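Folylpolyglutamate synthase protein FOLC (Mycobacterium tuberculosis, PDB 2VOS) probably adds L-glutamate to dihydropteroate and to tetrahydrofolate at the cost of ATP, with magnesium as cofactor, making dihydrofolate and folylpolyglutamates. Local coordinates at residues Gly218-Ala223 / Val250-Ser255; Pro65-Ala70 / Val191-Pro196; Ser344-Phe349 / Thr464-Thr469; Phe374-Leu379 / Ser445-Ala450. One frame throughout, in Å; residues are numbered along the deposited sequence.

In the fold
Contact 2 lies in the eight-stranded mixed sheet of the Mur ligase middle domain fold. Contact 1, 12 Å away between centres, sits beside it, between the loop after helix 209-217 and the end of helix 239-251, and reaches it through I219. In the glutamate ligase domain, contact 3 pairs strands of the six-stranded sheet and contact 4 packs helix 436-451 on it; with centres 8 Å apart, they are joined through neighbouring strands, 464-469 of contact 3 and 374-379 of contact 4. Along the chain, contact 2 precedes contact 1, and contact 4 falls between the segments of contact 3. Nearest atoms of contacts 2 and 3 are about 17 Å apart, and ADP-binding residues come from both domains.

Contact 1: Gly218-Ala223 / Val250-Ser255; sequences GIITRA and VRADAS
A Schellman motif ends helix 239-251 at the edge of the nucleotide-binding domain, and the chain that leaves helix 209-217 runs across this C-terminal turn. D253 takes up a positive phi of 57°, with its N bonded back to V250 O at 3.1 Å, and the reversal sets A252, D253 and A254 against residues 220-222. The apolar part centres on I220. Its CG2 is anti to the backbone N and meets two methyl groups, A254 CB at 3.6 Å and A252 CB at 3.7 Å, while the I220 carbonyl oxygen also lies against A252 CB. S249 of the same helix adds to this small cluster by touching both I220 and A254. In this P-loop-type domain strand 231-234 comes between the two segments in the chain, and 250-255 continues into its parallel neighbour, edge strand 255-258. Polar contacts lie farther along. R222 CA approaches A252 O at 3.3 Å in a CA-H...O contact, and a water lies 3.1 Å from A252 O, placed to donate to it. That water accepts from A223 N at 3.0 Å, so it can link the two backbones. R222, with CG anti to the backbone N (chi1 178°) and the chain extended to NE, runs alongside D253. The resulting salt bridge, R222 NH1 to D253 OD1 at 3.1 Å, is one of charge alone: the oxygen sits over a guanidinium face towards its rim and no N-H points at it. The guanidinium and carboxylate planes are 28° apart, and D229 gives R222 a second, long and weak ion pair.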
loop_
_atom_site.group_PDB
_atom_site.type_symbol
_atom_site.label_atom_id
_atom_site.label_comp_id
_atom_site.label_asym_id
_atom_site.label_seq_id
_atom_site.Cartn_x
_atom_site.Cartn_y
_atom_site.Cartn_z
ATOM N N GLY A 218 13.921 10.787 4.171
ATOM C CA GLY A 218 13.749 12.183 3.762
ATOM C C GLY A 218 12.368 12.762 4.101
ATOM O O GLY A 218 12.168 13.965 4.001
ATOM N N ILE A 219 11.408 11.946 4.553
ATOM C CA ILE A 219 10.131 12.543 4.926
ATOM C C ILE A 219 10.123 13.005 6.394
ATOM O O ILE A 219 9.142 13.622 6.868
ATOM C CB ILE A 219 8.897 11.588 4.636
ATOM C CG1 ILE A 219 8.897 10.379 5.612
ATOM C CG2 ILE A 219 8.870 11.186 3.140
ATOM C CD1 ILE A 219 7.500 9.734 5.797
ATOM N N ILE A 220 11.174 12.672 7.133
ATOM C CA ILE A 220 11.257 13.123 8.518
ATOM C C ILE A 220 11.909 14.522 8.467
ATOM O O ILE A 220 13.108 14.616 8.173
ATOM C CB ILE A 220 12.176 12.163 9.368
ATOM C CG1 ILE A 220 11.671 10.700 9.336
ATOM C CG2 ILE A 220 12.315 12.658 10.817
ATOM C CD1 ILE A 220 12.754 9.644 9.745
ATOM N N THR A 221 11.158 15.590 8.757
ATOM C CA THR A 221 11.653 16.967 8.558
ATOM C C THR A 221 11.632 17.753 9.860
ATOM O O THR A 221 10.791 17.467 10.729
ATOM C CB THR A 221 10.783 17.715 7.515
ATOM O OG1 THR A 221 9.455 17.814 8.019
ATOM C CG2 THR A 221 10.684 16.924 6.231
ATOM N N ARG A 222 12.506 18.739 10.007
ATOM C CA ARG A 222 12.508 19.580 11.213
ATOM C C ARG A 222 11.214 20.408 11.257
ATOM O O ARG A 222 10.781 20.941 10.235
ATOM C CB ARG A 222 13.734 20.478 11.235
ATOM C CG ARG A 222 13.797 21.439 12.458
ATOM C CD ARG A 222 15.227 21.969 12.706
ATOM N NE ARG A 222 15.347 22.941 13.813
ATOM C CZ ARG A 222 14.851 22.799 15.053
ATOM N NH1 ARG A 222 14.136 21.726 15.392
ATOM N NH2 ARG A 222 15.058 23.752 15.971
ATOM N N ALA A 223 10.571 20.476 12.417
ATOM C CA ALA A 223 9.328 21.243 12.585
ATOM C C ALA A 223 9.625 22.760 12.613
ATOM O O ALA A 223 10.737 23.172 12.992
ATOM C CB ALA A 223 8.631 20.829 13.880
ATOM N N VAL A 250 17.850 12.312 14.135
ATOM C CA VAL A 250 18.709 13.260 14.878
ATOM C C VAL A 250 18.921 14.542 14.042
ATOM O O VAL A 250 18.798 15.661 14.545
ATOM C CB VAL A 250 20.086 12.632 15.235
ATOM C CG1 VAL A 250 21.065 13.695 15.760
ATOM C CG2 VAL A 250 19.937 11.492 16.223
ATOM N N ARG A 251 19.208 14.387 12.749
ATOM C CA ARG A 251 19.371 15.594 11.909
ATOM C C ARG A 251 18.101 16.442 11.838
ATOM O O ARG A 251 18.208 17.673 11.798
ATOM C CB ARG A 251 19.930 15.289 10.511
ATOM N N ALA A 252 16.909 15.804 11.882
ATOM C CA ALA A 252 15.621 16.531 11.854
ATOM C C ALA A 252 15.106 17.003 13.221
ATOM O O ALA A 252 13.971 17.544 13.327
ATOM C CB ALA A 252 14.496 15.673 11.127
ATOM N N ASP A 253 15.902 16.793 14.277
ATOM C CA ASP A 253 15.408 17.053 15.635
ATOM C C ASP A 253 14.146 16.256 15.974
ATOM O O ASP A 253 13.259 16.752 16.684
ATOM C CB ASP A 253 15.026 18.513 15.732
ATOM C CG ASP A 253 15.927 19.274 16.626
ATOM O OD1 ASP A 253 16.725 20.093 16.104
ATOM O OD2 ASP A 253 15.836 19.025 17.850
ATOM N N ALA A 254 14.026 15.050 15.445
ATOM C CA ALA A 254 12.762 14.338 15.596
ATOM C C ALA A 254 12.767 13.461 16.853
ATOM O O ALA A 254 13.775 12.838 17.138
ATOM C CB ALA A 254 12.492 13.495 14.305
ATOM N N SER A 255 11.656 13.416 17.599
ATOM C CA SER A 255 11.464 12.401 18.644
ATOM C C SER A 255 11.212 11.061 17.974
ATOM O O SER A 255 10.511 11.021 16.965
ATOM C CB SER A 255 10.226 12.713 19.459
ATOM O OG SER A 255 10.348 13.973 20.066
HETATM O O HOH W 1 11.422 18.663 14.644
#

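Contact 2: Pro65-Ala70 / Val191-Pro196; sequences PSIHIA and VAVITP
Four backbone hydrogen bonds join residues 68-70 to 191-195 in parallel register. H68 gives its N-H to V191 O, and V193 N bonds H68 O at 2.7 Å, nearly along the C=O axis. A70 repeats the pattern: its N reaches V193 O at 2.8 Å in an almost straight bond (175°), and its O accepts from T195 N at 2.9 Å, in the carbonyl plane. The same carbonyls also receive CA-H...O contacts, among them A192 CA to H68 O at 3.4 Å.

Apolar packing is concentrated on the face of I67, I69, V191 and V193. I67 CG2, anti to the backbone N, meets V193 CG2 at 3.8 Å where the two side chains cross obliquely; I69 lies beside V193, with CG1 against V193 CB at 3.8 Å. Helix 75-88 packs on I67 and I69. On the other face stand H68, A70, A192 and I194, and H68 turns its ring away to bond T184 through NE2.

Just past strand 191-194, T195 OG1 bonds N73 O, and the T195 side chain comes about 4 Å from that of the ADP-binding K75, beside the P-loop that follows strand 66-70 in this Mur ligase nucleotide-binding fold.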
loop_
_atom_site.group_PDB
_atom_site.type_symbol
_atom_site.label_atom_id
_atom_site.label_comp_id
_atom_site.label_asym_id
_atom_site.label_seq_id
_atom_site.Cartn_x
_atom_site.Cartn_y
_atom_site.Cartn_z
ATOM N N PRO A 65 -2.670 19.568 9.135
ATOM C CA PRO A 65 -1.516 18.734 9.506
ATOM C C PRO A 65 -1.661 17.367 8.857
ATOM O O PRO A 65 -2.815 16.983 8.541
ATOM C CB PRO A 65 -1.682 18.581 11.028
ATOM C CG PRO A 65 -3.167 18.565 11.198
ATOM C CD PRO A 65 -3.683 19.650 10.202
ATOM N N SER A 66 -0.550 16.668 8.624
ATOM C CA SER A 66 -0.560 15.363 7.954
ATOM C C SER A 66 0.203 14.340 8.760
ATOM O O SER A 66 1.124 14.667 9.522
ATOM C CB SER A 66 0.183 15.414 6.582
ATOM O OG SER A 66 -0.496 16.212 5.587
ATOM N N ILE A 67 -0.127 13.081 8.530
ATOM C CA ILE A 67 0.691 11.987 8.980
ATOM C C ILE A 67 1.177 11.313 7.692
ATOM O O ILE A 67 0.360 10.964 6.810
ATOM C CB ILE A 67 -0.192 10.976 9.795
ATOM C CG1 ILE A 67 -0.779 11.671 11.041
ATOM C CG2 ILE A 67 0.576 9.683 10.147
ATOM C CD1 ILE A 67 -1.992 10.883 11.623
ATOM N N HIS A 68 2.489 11.161 7.584
ATOM C CA HIS A 68 3.187 10.966 6.333
ATOM C C HIS A 68 3.859 9.613 6.410
ATOM O O HIS A 68 4.593 9.313 7.347
ATOM C CB HIS A 68 4.200 12.106 6.123
ATOM C CG HIS A 68 4.665 12.257 4.701
ATOM N ND1 HIS A 68 5.646 13.151 4.327
ATOM C CD2 HIS A 68 4.256 11.648 3.560
ATOM C CE1 HIS A 68 5.827 13.081 3.017
ATOM N NE2 HIS A 68 4.987 12.182 2.527
ATOM N N ILE A 69 3.610 8.749 5.428
ATOM C CA ILE A 69 4.000 7.365 5.575
ATOM C C ILE A 69 4.908 6.871 4.434
ATOM O O ILE A 69 4.539 6.976 3.243
ATOM C CB ILE A 69 2.706 6.442 5.644
ATOM C CG1 ILE A 69 1.825 6.853 6.861
ATOM C CG2 ILE A 69 3.065 4.988 5.659
ATOM C CD1 ILE A 69 0.313 6.484 6.655
ATOM N N ALA A 70 6.081 6.326 4.804
ATOM C CA ALA A 70 7.045 5.764 3.815
ATOM C C ALA A 70 7.419 4.389 4.272
ATOM O O ALA A 70 7.043 3.957 5.391
ATOM C CB ALA A 70 8.270 6.673 3.694
ATOM N N VAL A 191 4.067 14.100 11.982
ATOM C CA VAL A 191 4.287 12.683 12.288
ATOM C C VAL A 191 4.723 12.005 10.979
ATOM O O VAL A 191 4.024 12.095 9.956
ATOM C CB VAL A 191 3.031 11.956 12.789
ATOM C CG1 VAL A 191 3.356 10.504 12.995
ATOM C CG2 VAL A 191 2.556 12.564 14.139
ATOM N N ALA A 192 5.883 11.370 11.005
ATOM C CA ALA A 192 6.421 10.639 9.857
ATOM C C ALA A 192 6.523 9.166 10.250
ATOM O O ALA A 192 7.067 8.815 11.290
ATOM C CB ALA A 192 7.818 11.190 9.486
ATOM N N VAL A 193 6.009 8.288 9.420
ATOM C CA VAL A 193 5.923 6.927 9.786
ATOM C C VAL A 193 6.766 6.167 8.819
ATOM O O VAL A 193 6.648 6.387 7.577
ATOM C CB VAL A 193 4.467 6.478 9.632
ATOM C CG1 VAL A 193 4.275 4.995 9.989
ATOM C CG2 VAL A 193 3.527 7.386 10.478
ATOM N N ILE A 194 7.592 5.251 9.334
ATOM C CA ILE A 194 8.443 4.425 8.437
ATOM C C ILE A 194 8.121 2.948 8.670
ATOM O O ILE A 194 8.499 2.373 9.673
ATOM C CB ILE A 194 9.974 4.629 8.681
ATOM C CG1 ILE A 194 10.322 6.122 8.799
ATOM C CG2 ILE A 194 10.820 3.908 7.508
ATOM C CD1 ILE A 194 10.134 6.964 7.510
ATOM N N THR A 195 7.418 2.338 7.735
ATOM C CA THR A 195 7.119 0.944 7.788
ATOM C C THR A 195 8.338 0.096 7.376
ATOM O O THR A 195 9.367 0.627 6.903
ATOM C CB THR A 195 5.894 0.639 6.878
ATOM O OG1 THR A 195 6.298 0.575 5.502
ATOM C CG2 THR A 195 4.775 1.683 7.004
ATOM N N PRO A 196 8.225 -1.226 7.512
ATOM C CA PRO A 196 9.415 -2.058 7.241
ATOM C C PRO A 196 9.993 -1.837 5.874
ATOM O O PRO A 196 9.279 -1.820 4.890
ATOM C CB PRO A 196 8.892 -3.493 7.372
ATOM C CG PRO A 196 7.751 -3.300 8.522
ATOM C CD PRO A 196 7.071 -2.036 7.951
#

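Contact 3: Ser344-Phe349 / Thr464-Thr469; sequences SAPTVF and TGIVIT
V348 has CG1 anti to the backbone N (chi1 173°), while I466 and I468 both carry CG1 anti to the carbonyl carbon and extend from there to CD1. These torsions bring the methyl tips together on one face of the sheet. The V348 and I468 side chains cross obliquely, CG1 of V348 meeting CD1 of I468 at 3.5 Å, closer than methyl groups normally approach; V348 CG2 lies beside I466 CD1 at 4.2 Å. Residues A443 and I440 of helix 436-451 pack against I466 and I468.

On the opposite face the F349 ring, with chi1 -78°, leads away from the other strand, towards an edge-to-face stack with F370; its CD1 remains 4.2 Å from V467 CG2. G465 has no side chain on this face, and its CA comes to 3.0 Å from T347 O.

The backbones are in parallel register. I466 N bonds T347 O at 2.9 Å, F349 N bonds I466 O at 2.8 Å, and I468 N bonds F349 O at 2.9 Å, the last donor standing 26° out of the carbonyl plane. T347 N to T464 O is weak, where the strand begins just after the cis-peptide before P346. The pair is part of the mixed sheet of the C-terminal glutamate ligase domain, in which strand 347-350 leads on to the ADP-binding D351.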
loop_
_atom_site.group_PDB
_atom_site.type_symbol
_atom_site.label_atom_id
_atom_site.label_comp_id
_atom_site.label_asym_id
_atom_site.label_seq_id
_atom_site.Cartn_x
_atom_site.Cartn_y
_atom_site.Cartn_z
ATOM N N SER A 344 -15.736 -18.153 -1.063
ATOM C CA SER A 344 -15.293 -19.405 -0.440
ATOM C C SER A 344 -15.881 -20.528 -1.330
ATOM O O SER A 344 -16.709 -20.221 -2.213
ATOM C CB SER A 344 -15.782 -19.462 1.027
ATOM O OG SER A 344 -17.213 -19.589 1.163
ATOM N N ALA A 345 -15.446 -21.795 -1.140
ATOM C CA ALA A 345 -15.940 -22.933 -1.942
ATOM C C ALA A 345 -15.903 -22.704 -3.460
ATOM O O ALA A 345 -16.954 -22.633 -4.091
ATOM C CB ALA A 345 -17.330 -23.309 -1.548
ATOM N N PRO A 346 -14.725 -22.612 -4.057
ATOM C CA PRO A 346 -13.393 -22.653 -3.453
ATOM C C PRO A 346 -13.105 -21.250 -2.902
ATOM O O PRO A 346 -13.721 -20.278 -3.357
ATOM C CB PRO A 346 -12.484 -22.905 -4.663
ATOM C CG PRO A 346 -13.170 -22.181 -5.791
ATOM C CD PRO A 346 -14.675 -22.428 -5.529
ATOM N N THR A 347 -12.190 -21.143 -1.954
ATOM C CA THR A 347 -11.701 -19.863 -1.525
ATOM C C THR A 347 -10.821 -19.228 -2.608
ATOM O O THR A 347 -9.970 -19.878 -3.173
ATOM C CB THR A 347 -10.883 -20.011 -0.237
ATOM O OG1 THR A 347 -11.754 -20.527 0.791
ATOM C CG2 THR A 347 -10.301 -18.664 0.158
ATOM N N VAL A 348 -11.064 -17.964 -2.911
ATOM C CA VAL A 348 -10.207 -17.202 -3.814
ATOM C C VAL A 348 -9.753 -16.005 -2.994
ATOM O O VAL A 348 -10.587 -15.248 -2.428
ATOM C CB VAL A 348 -10.964 -16.680 -5.025
ATOM C CG1 VAL A 348 -10.044 -15.710 -5.862
ATOM C CG2 VAL A 348 -11.524 -17.876 -5.884
ATOM N N PHE A 349 -8.429 -15.853 -2.930
ATOM C CA PHE A 349 -7.840 -14.659 -2.332
ATOM C C PHE A 349 -7.268 -13.812 -3.411
ATOM O O PHE A 349 -6.780 -14.345 -4.427
ATOM C CB PHE A 349 -6.640 -15.039 -1.483
ATOM C CG PHE A 349 -7.009 -15.606 -0.166
ATOM C CD1 PHE A 349 -7.012 -16.987 0.035
ATOM C CD2 PHE A 349 -7.314 -14.779 0.879
ATOM C CE1 PHE A 349 -7.329 -17.491 1.283
ATOM C CE2 PHE A 349 -7.643 -15.314 2.139
ATOM C CZ PHE A 349 -7.611 -16.665 2.310
ATOM N N THR A 464 -9.789 -26.082 -0.488
ATOM C CA THR A 464 -8.967 -25.752 -1.634
ATOM C C THR A 464 -9.083 -24.258 -1.833
ATOM O O THR A 464 -10.043 -23.634 -1.388
ATOM C CB THR A 464 -9.453 -26.443 -2.918
ATOM O OG1 THR A 464 -10.772 -26.012 -3.214
ATOM C CG2 THR A 464 -9.509 -27.980 -2.737
ATOM N N GLY A 465 -8.107 -23.687 -2.521
ATOM C CA GLY A 465 -8.099 -22.250 -2.795
ATOM C C GLY A 465 -7.237 -21.847 -3.985
ATOM O O GLY A 465 -6.375 -22.599 -4.454
ATOM N N ILE A 466 -7.520 -20.649 -4.458
ATOM C CA ILE A 466 -6.838 -20.005 -5.554
ATOM C C ILE A 466 -6.341 -18.673 -4.984
ATOM O O ILE A 466 -7.099 -17.956 -4.300
ATOM C CB ILE A 466 -7.823 -19.706 -6.671
ATOM C CG1 ILE A 466 -8.384 -21.026 -7.182
ATOM C CG2 ILE A 466 -7.129 -19.043 -7.843
ATOM C CD1 ILE A 466 -9.577 -20.871 -8.033
ATOM N N VAL A 467 -5.071 -18.363 -5.223
ATOM C CA VAL A 467 -4.507 -17.138 -4.696
ATOM C C VAL A 467 -3.954 -16.339 -5.860
ATOM O O VAL A 467 -3.052 -16.783 -6.607
ATOM C CB VAL A 467 -3.378 -17.442 -3.721
ATOM C CG1 VAL A 467 -2.796 -16.125 -3.209
ATOM C CG2 VAL A 467 -3.922 -18.287 -2.566
ATOM N N ILE A 468 -4.579 -15.188 -6.084
ATOM C CA ILE A 468 -4.239 -14.362 -7.236
ATOM C C ILE A 468 -3.321 -13.240 -6.728
ATOM O O ILE A 468 -3.742 -12.391 -5.919
ATOM C CB ILE A 468 -5.548 -13.754 -7.830
ATOM C CG1 ILE A 468 -6.515 -14.911 -8.151
ATOM C CG2 ILE A 468 -5.264 -12.749 -9.002
ATOM C CD1 ILE A 468 -7.981 -14.468 -8.365
ATOM N N THR A 469 -2.084 -13.177 -7.237
ATOM C CA THR A 469 -1.115 -12.275 -6.615
ATOM C C THR A 469 0.016 -11.911 -7.602
ATOM O O THR A 469 -0.024 -12.296 -8.804
ATOM C CB THR A 469 -0.553 -12.960 -5.330
ATOM O OG1 THR A 469 0.226 -12.044 -4.584
ATOM C CG2 THR A 469 0.373 -14.217 -5.678
#

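Contact 4: Phe374-Leu379 / Ser445-Ala450; sequences FLVGVL and SLVDDA
F374 is swung out with CG anti to the backbone N (chi1 -175°), and chi2, near a right angle, turns its ring so that one face meets helix 436-451. A450 CB sits over that face, 3.6 Å from the centroid of the F374 ring and 19° off its normal, in a CH-pi contact. The methyl is offset towards the rim, so that F374 CD2 is the ring atom closest to A450 CB, at 3.4 Å. V447 meets the same ring differently: its CG2 lies at the edge near the ring plane, 4.1 Å from F374 CD2.

Two residues on, V376 points the same way and divides its branches between two partners. V376 CG1, anti to the backbone N, meets L446 CD1 at 3.9 Å, the two side chains crossing at about a right angle. V376 CG2 touches V447 CG2, also at 3.9 Å. V447 has an unusual chi1 of 143°, away from the staggered positions, and its CG2 lies against both F374 and V376. L446, with CG anti to the carbonyl carbon, is extended to CD1.

Strand and helix run nearly antiparallel, with axes 8.8 Å apart. Strand 464-469, next after the helix, lies parallel beside 374-379. Helix 436-451 thus packs on the sheet face bearing F374 and V376, an arrangement typical of the alpha/beta Mur ligase C-terminal domain.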
loop_
_atom_site.group_PDB
_atom_site.type_symbol
_atom_site.label_atom_id
_atom_site.label_comp_id
_atom_site.label_asym_id
_atom_site.label_seq_id
_atom_site.Cartn_x
_atom_site.Cartn_y
_atom_site.Cartn_z
ATOM N N PHE A 374 -5.003 -27.812 -0.727
ATOM C CA PHE A 374 -4.531 -27.629 -2.093
ATOM C C PHE A 374 -4.704 -26.157 -2.430
ATOM O O PHE A 374 -5.783 -25.619 -2.251
ATOM C CB PHE A 374 -5.355 -28.485 -3.060
ATOM C CG PHE A 374 -4.852 -28.456 -4.478
ATOM C CD1 PHE A 374 -3.807 -29.274 -4.879
ATOM C CD2 PHE A 374 -5.447 -27.631 -5.409
ATOM C CE1 PHE A 374 -3.344 -29.241 -6.190
ATOM C CE2 PHE A 374 -4.979 -27.580 -6.713
ATOM C CZ PHE A 374 -3.936 -28.401 -7.108
ATOM N N LEU A 375 -3.631 -25.514 -2.877
ATOM C CA LEU A 375 -3.675 -24.100 -3.278
ATOM C C LEU A 375 -3.033 -23.928 -4.673
ATOM O O LEU A 375 -1.932 -24.462 -4.931
ATOM C CB LEU A 375 -2.887 -23.261 -2.284
ATOM C CG LEU A 375 -3.513 -22.923 -0.959
ATOM C CD1 LEU A 375 -2.570 -21.996 -0.200
ATOM C CD2 LEU A 375 -4.853 -22.216 -1.182
ATOM N N VAL A 376 -3.703 -23.195 -5.561
ATOM C CA VAL A 376 -3.123 -22.869 -6.870
ATOM C C VAL A 376 -2.867 -21.362 -6.954
ATOM O O VAL A 376 -3.748 -20.575 -6.583
ATOM C CB VAL A 376 -4.112 -23.227 -8.003
ATOM C CG1 VAL A 376 -3.487 -22.881 -9.398
ATOM C CG2 VAL A 376 -4.471 -24.705 -7.921
ATOM N N GLY A 377 -1.680 -20.934 -7.377
ATOM C CA GLY A 377 -1.434 -19.503 -7.433
ATOM C C GLY A 377 -1.800 -19.053 -8.846
ATOM O O GLY A 377 -1.691 -19.857 -9.786
ATOM N N VAL A 378 -2.228 -17.793 -9.021
ATOM C CA VAL A 378 -2.449 -17.239 -10.353
ATOM C C VAL A 378 -1.596 -16.035 -10.234
ATOM O O VAL A 378 -1.795 -15.197 -9.313
ATOM C CB VAL A 378 -3.943 -16.848 -10.644
ATOM C CG1 VAL A 378 -4.125 -15.917 -11.909
ATOM C CG2 VAL A 378 -4.799 -18.103 -10.832
ATOM N N LEU A 379 -0.619 -15.939 -11.146
ATOM C CA LEU A 379 0.444 -14.981 -10.964
ATOM C C LEU A 379 0.740 -14.128 -12.195
ATOM O O LEU A 379 0.866 -14.648 -13.309
ATOM C CB LEU A 379 1.706 -15.793 -10.580
ATOM C CG LEU A 379 2.950 -15.041 -10.118
ATOM C CD1 LEU A 379 2.835 -14.623 -8.670
ATOM C CD2 LEU A 379 4.182 -15.972 -10.320
ATOM N N SER A 445 -10.167 -25.253 -12.711
ATOM C CA SER A 445 -10.249 -26.645 -13.074
ATOM C C SER A 445 -9.202 -27.452 -12.263
ATOM O O SER A 445 -9.452 -28.584 -11.900
ATOM C CB SER A 445 -10.172 -26.853 -14.597
ATOM O OG SER A 445 -8.879 -26.551 -15.074
ATOM N N LEU A 446 -8.072 -26.849 -11.917
ATOM C CA LEU A 446 -7.102 -27.565 -11.100
ATOM C C LEU A 446 -7.669 -27.830 -9.693
ATOM O O LEU A 446 -7.540 -28.898 -9.119
ATOM C CB LEU A 446 -5.789 -26.780 -11.025
ATOM C CG LEU A 446 -4.967 -26.592 -12.302
ATOM C CD1 LEU A 446 -3.725 -25.709 -12.035
ATOM C CD2 LEU A 446 -4.553 -27.934 -12.906
ATOM N N VAL A 447 -8.360 -26.849 -9.149
ATOM C CA VAL A 447 -8.908 -26.972 -7.823
ATOM C C VAL A 447 -10.106 -27.982 -7.826
ATOM O O VAL A 447 -10.304 -28.686 -6.852
ATOM C CB VAL A 447 -9.317 -25.554 -7.369
ATOM C CG1 VAL A 447 -10.576 -25.613 -6.573
ATOM C CG2 VAL A 447 -8.182 -24.874 -6.630
ATOM N N ASP A 448 -10.904 -28.026 -8.908
ATOM C CA ASP A 448 -11.958 -29.047 -9.127
ATOM C C ASP A 448 -11.340 -30.449 -9.234
ATOM O O ASP A 448 -11.838 -31.392 -8.654
ATOM C CB ASP A 448 -12.724 -28.789 -10.423
ATOM C CG ASP A 448 -13.626 -27.549 -10.354
ATOM O OD1 ASP A 448 -13.781 -26.939 -9.263
ATOM O OD2 ASP A 448 -14.191 -27.176 -11.403
ATOM N N ASP A 449 -10.261 -30.594 -9.981
ATOM C CA ASP A 449 -9.610 -31.856 -10.014
ATOM C C ASP A 449 -9.108 -32.253 -8.608
ATOM O O ASP A 449 -9.263 -33.401 -8.217
ATOM C CB ASP A 449 -8.456 -31.885 -11.030
ATOM C CG ASP A 449 -8.908 -31.675 -12.477
ATOM O OD1 ASP A 449 -10.117 -31.818 -12.817
ATOM O OD2 ASP A 449 -8.011 -31.362 -13.287
ATOM N N ALA A 450 -8.487 -31.336 -7.862
ATOM C CA ALA A 450 -8.006 -31.656 -6.507
ATOM C C ALA A 450 -9.147 -32.121 -5.620
ATOM O O ALA A 450 -9.020 -33.070 -4.847
ATOM C CB ALA A 450 -7.326 -30.453 -5.871
#